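Terminase, large subunit (Bacillus phage spp1, PDB 2WBN) drives viral DNA into empty capsids as an ATP-powered motor and, through its metal-dependent C-terminal nuclease domain, cuts the genome to begin and end packaging. Local coordinates at residues G38-D42 with A43-R47. Sequence-based numbering, arbitrary orientation.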
ATOM      1  N   GLY A  38      -3.365 -13.762  13.039  1.00 46.72           N
ATOM      2  CA  GLY A  38      -2.540 -14.938  12.839  1.00 46.90           C
ATOM      3  C   GLY A  38      -2.587 -15.610  11.480  1.00 46.58           C
ATOM      4  O   GLY A  38      -1.930 -16.610  11.296  1.00 45.52           O
ATOM      5  N   ILE A  39      -3.339 -15.073  10.521  1.00 46.13           N
ATOM      6  CA  ILE A  39      -3.517 -15.733   9.225  1.00 46.30           C
ATOM      7  C   ILE A  39      -2.210 -15.814   8.409  1.00 46.81           C
ATOM      8  O   ILE A  39      -2.093 -16.650   7.516  1.00 45.72           O
ATOM      9  CB  ILE A  39      -4.637 -15.023   8.398  1.00 47.03           C
ATOM     10  CG1 ILE A  39      -5.220 -15.945   7.328  1.00 47.91           C
ATOM     11  CG2 ILE A  39      -4.123 -13.686   7.805  1.00 44.92           C
ATOM     12  CD1 ILE A  39      -6.470 -15.344   6.663  1.00 49.56           C
ATOM     13  N   ILE A  40      -1.234 -14.953   8.707  1.00 46.30           N
ATOM     14  CA  ILE A  40       0.096 -15.054   8.089  1.00 47.19           C
ATOM     15  C   ILE A  40       1.110 -15.444   9.168  1.00 47.38           C
ATOM     16  O   ILE A  40       1.270 -14.717  10.145  1.00 47.37           O
ATOM     17  CB  ILE A  40       0.526 -13.729   7.412  1.00 47.02           C
ATOM     18  CG1 ILE A  40      -0.422 -13.398   6.247  1.00 47.73           C
ATOM     19  CG2 ILE A  40       1.963 -13.830   6.909  1.00 47.44           C
ATOM     20  CD1 ILE A  40      -0.401 -11.952   5.793  1.00 45.00           C
ATOM     21  N   THR A  41       1.770 -16.596   9.003  1.00 48.12           N
ATOM     22  CA  THR A  41       2.746 -17.083   9.995  1.00 48.10           C
ATOM     23  C   THR A  41       4.142 -16.497   9.766  1.00 49.07           C
ATOM     24  O   THR A  41       4.485 -16.005   8.679  1.00 48.87           O
ATOM     25  CB  THR A  41       2.880 -18.634  10.002  1.00 48.21           C
ATOM     26  OG1 THR A  41       3.346 -19.076   8.725  1.00 46.89           O
ATOM     27  CG2 THR A  41       1.547 -19.331  10.343  1.00 47.23           C
ATOM     28  N   ASP A  42       4.949 -16.552  10.813  1.00 49.97           N
ATOM     29  CA  ASP A  42       6.351 -16.154  10.725  1.00 50.88           C
ATOM     30  C   ASP A  42       7.093 -16.939   9.630  1.00 50.96           C
ATOM     31  O   ASP A  42       7.898 -16.374   8.883  1.00 51.26           O
ATOM     32  CB  ASP A  42       7.025 -16.386  12.077  1.00 51.35           C
ATOM     33  CG  ASP A  42       6.818 -15.233  13.049  1.00 52.46           C
ATOM     34  OD1 ASP A  42       6.071 -14.266  12.747  1.00 53.32           O
ATOM     35  OD2 ASP A  42       7.417 -15.310  14.145  1.00 55.65           O
ATOM     36  N   ALA A  43       6.781 -18.225   9.525  1.00 51.38           N
ATOM     37  CA  ALA A  43       7.394 -19.112   8.539  1.00 51.64           C
ATOM     38  C   ALA A  43       7.060 -18.671   7.127  1.00 51.84           C
ATOM     39  O   ALA A  43       7.919 -18.700   6.248  1.00 51.62           O
ATOM     40  CB  ALA A  43       6.945 -20.546   8.770  1.00 52.02           C
ATOM     41  N   GLU A  44       5.816 -18.252   6.917  1.00 51.99           N
ATOM     42  CA  GLU A  44       5.382 -17.746   5.624  1.00 52.57           C
ATOM     43  C   GLU A  44       6.117 -16.472   5.231  1.00 52.28           C
ATOM     44  O   GLU A  44       6.565 -16.342   4.098  1.00 52.18           O
ATOM     45  CB  GLU A  44       3.888 -17.446   5.634  1.00 53.01           C
ATOM     46  CG  GLU A  44       2.988 -18.653   5.675  1.00 55.56           C
ATOM     47  CD  GLU A  44       1.547 -18.220   5.648  1.00 58.90           C
ATOM     48  OE1 GLU A  44       1.036 -17.945   4.539  1.00 62.29           O
ATOM     49  OE2 GLU A  44       0.950 -18.092   6.736  1.00 59.76           O
ATOM     50  N   VAL A  45       6.209 -15.528   6.164  1.00 52.24           N
ATOM     51  CA  VAL A  45       6.921 -14.275   5.929  1.00 52.04           C
ATOM     52  C   VAL A  45       8.365 -14.598   5.582  1.00 52.33           C
ATOM     53  O   VAL A  45       8.962 -13.946   4.748  1.00 52.82           O
ATOM     54  CB  VAL A  45       6.860 -13.329   7.157  1.00 51.92           C
ATOM     55  CG1 VAL A  45       7.807 -12.142   6.982  1.00 51.53           C
ATOM     56  CG2 VAL A  45       5.417 -12.849   7.397  1.00 51.34           C
ATOM     57  N   ALA A  46       8.914 -15.631   6.206  1.00 53.17           N
ATOM     58  CA  ALA A  46      10.269 -16.064   5.893  1.00 53.27           C
ATOM     59  C   ALA A  46      10.443 -16.489   4.417  1.00 53.81           C
ATOM     60  O   ALA A  46      11.489 -16.229   3.844  1.00 53.99           O
ATOM     61  CB  ALA A  46      10.684 -17.170   6.825  1.00 53.53           C
ATOM     62  N   ARG A  47       9.422 -17.107   3.808  1.00 54.33           N
ATOM     63  CA  ARG A  47       9.500 -17.604   2.415  1.00 54.73           C
ATOM     64  C   ARG A  47       9.125 -16.591   1.342  1.00 54.69           C
ATOM     65  O   ARG A  47       9.590 -16.706   0.210  1.00 54.19           O
ATOM     66  CB  ARG A  47       8.580 -18.809   2.190  1.00 54.98           C
ATOM     67  CG  ARG A  47       8.780 -19.969   3.124  1.00 56.52           C
ATOM     68  CD  ARG A  47       7.984 -21.193   2.664  1.00 58.76           C
ATOM     69  NE  ARG A  47       7.137 -21.696   3.751  1.00 60.27           N
ATOM     70  CZ  ARG A  47       5.821 -21.510   3.861  1.00 60.70           C
ATOM     71  NH1 ARG A  47       5.136 -20.864   2.923  1.00 61.04           N
ATOM     72  NH2 ARG A  47       5.176 -22.003   4.917  1.00 61.81           N
TER
HETATM   73  O   HOH W   1      -1.255 -16.689   4.800  1.00 51.29           O
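The first torsions of Thr-41 and Glu-44 bring their side chains together: chi1 of 62° sets OG1 of Thr-41 between its own backbone N and carbonyl carbon, while at Glu-44 CG lies anti to the carbonyl carbon, beside its backbone N. The result is a capping box at the N-terminus of the short helix 42-47, with Thr-41 as N-cap. Glu-44 N donates to Thr-41 OG1 at 3.2 Å, and in return Thr-41 N donates to Glu-44 OE2 at 2.8 Å. This second bond is nearly straight (170° at the hydrogen), although the N-H meets the oxygen from above the carboxylate plane, 41° out of it. The two side chains cross at about a right angle, bringing Glu-44 CG to 3.1 Å from Thr-41 OG1. The other carboxylate oxygen reaches further back along the loop: a water donates both to Glu-44 OE1 and to Ile-39 O, so the carboxylate bonds directly to Thr-41 N and, through the water, to Ile-39 O. Regular helical bonding starts with Val-45 N to Thr-41 O, followed by Ala-46 N to Asp-42 O. The contact lies at the surface of the nuclease domain, in the connection between strands 33-35 and 51-56 and away from the metal site. Arg-159 links to the same turn, forming a salt bridge with Asp-42 OD1 and a hydrogen bond with Ile-40 O. Apolar packing also joins loop to helix, where the methyl CG2 of the buried Ile-40 rests 3.6 Å from Val-45 CG2.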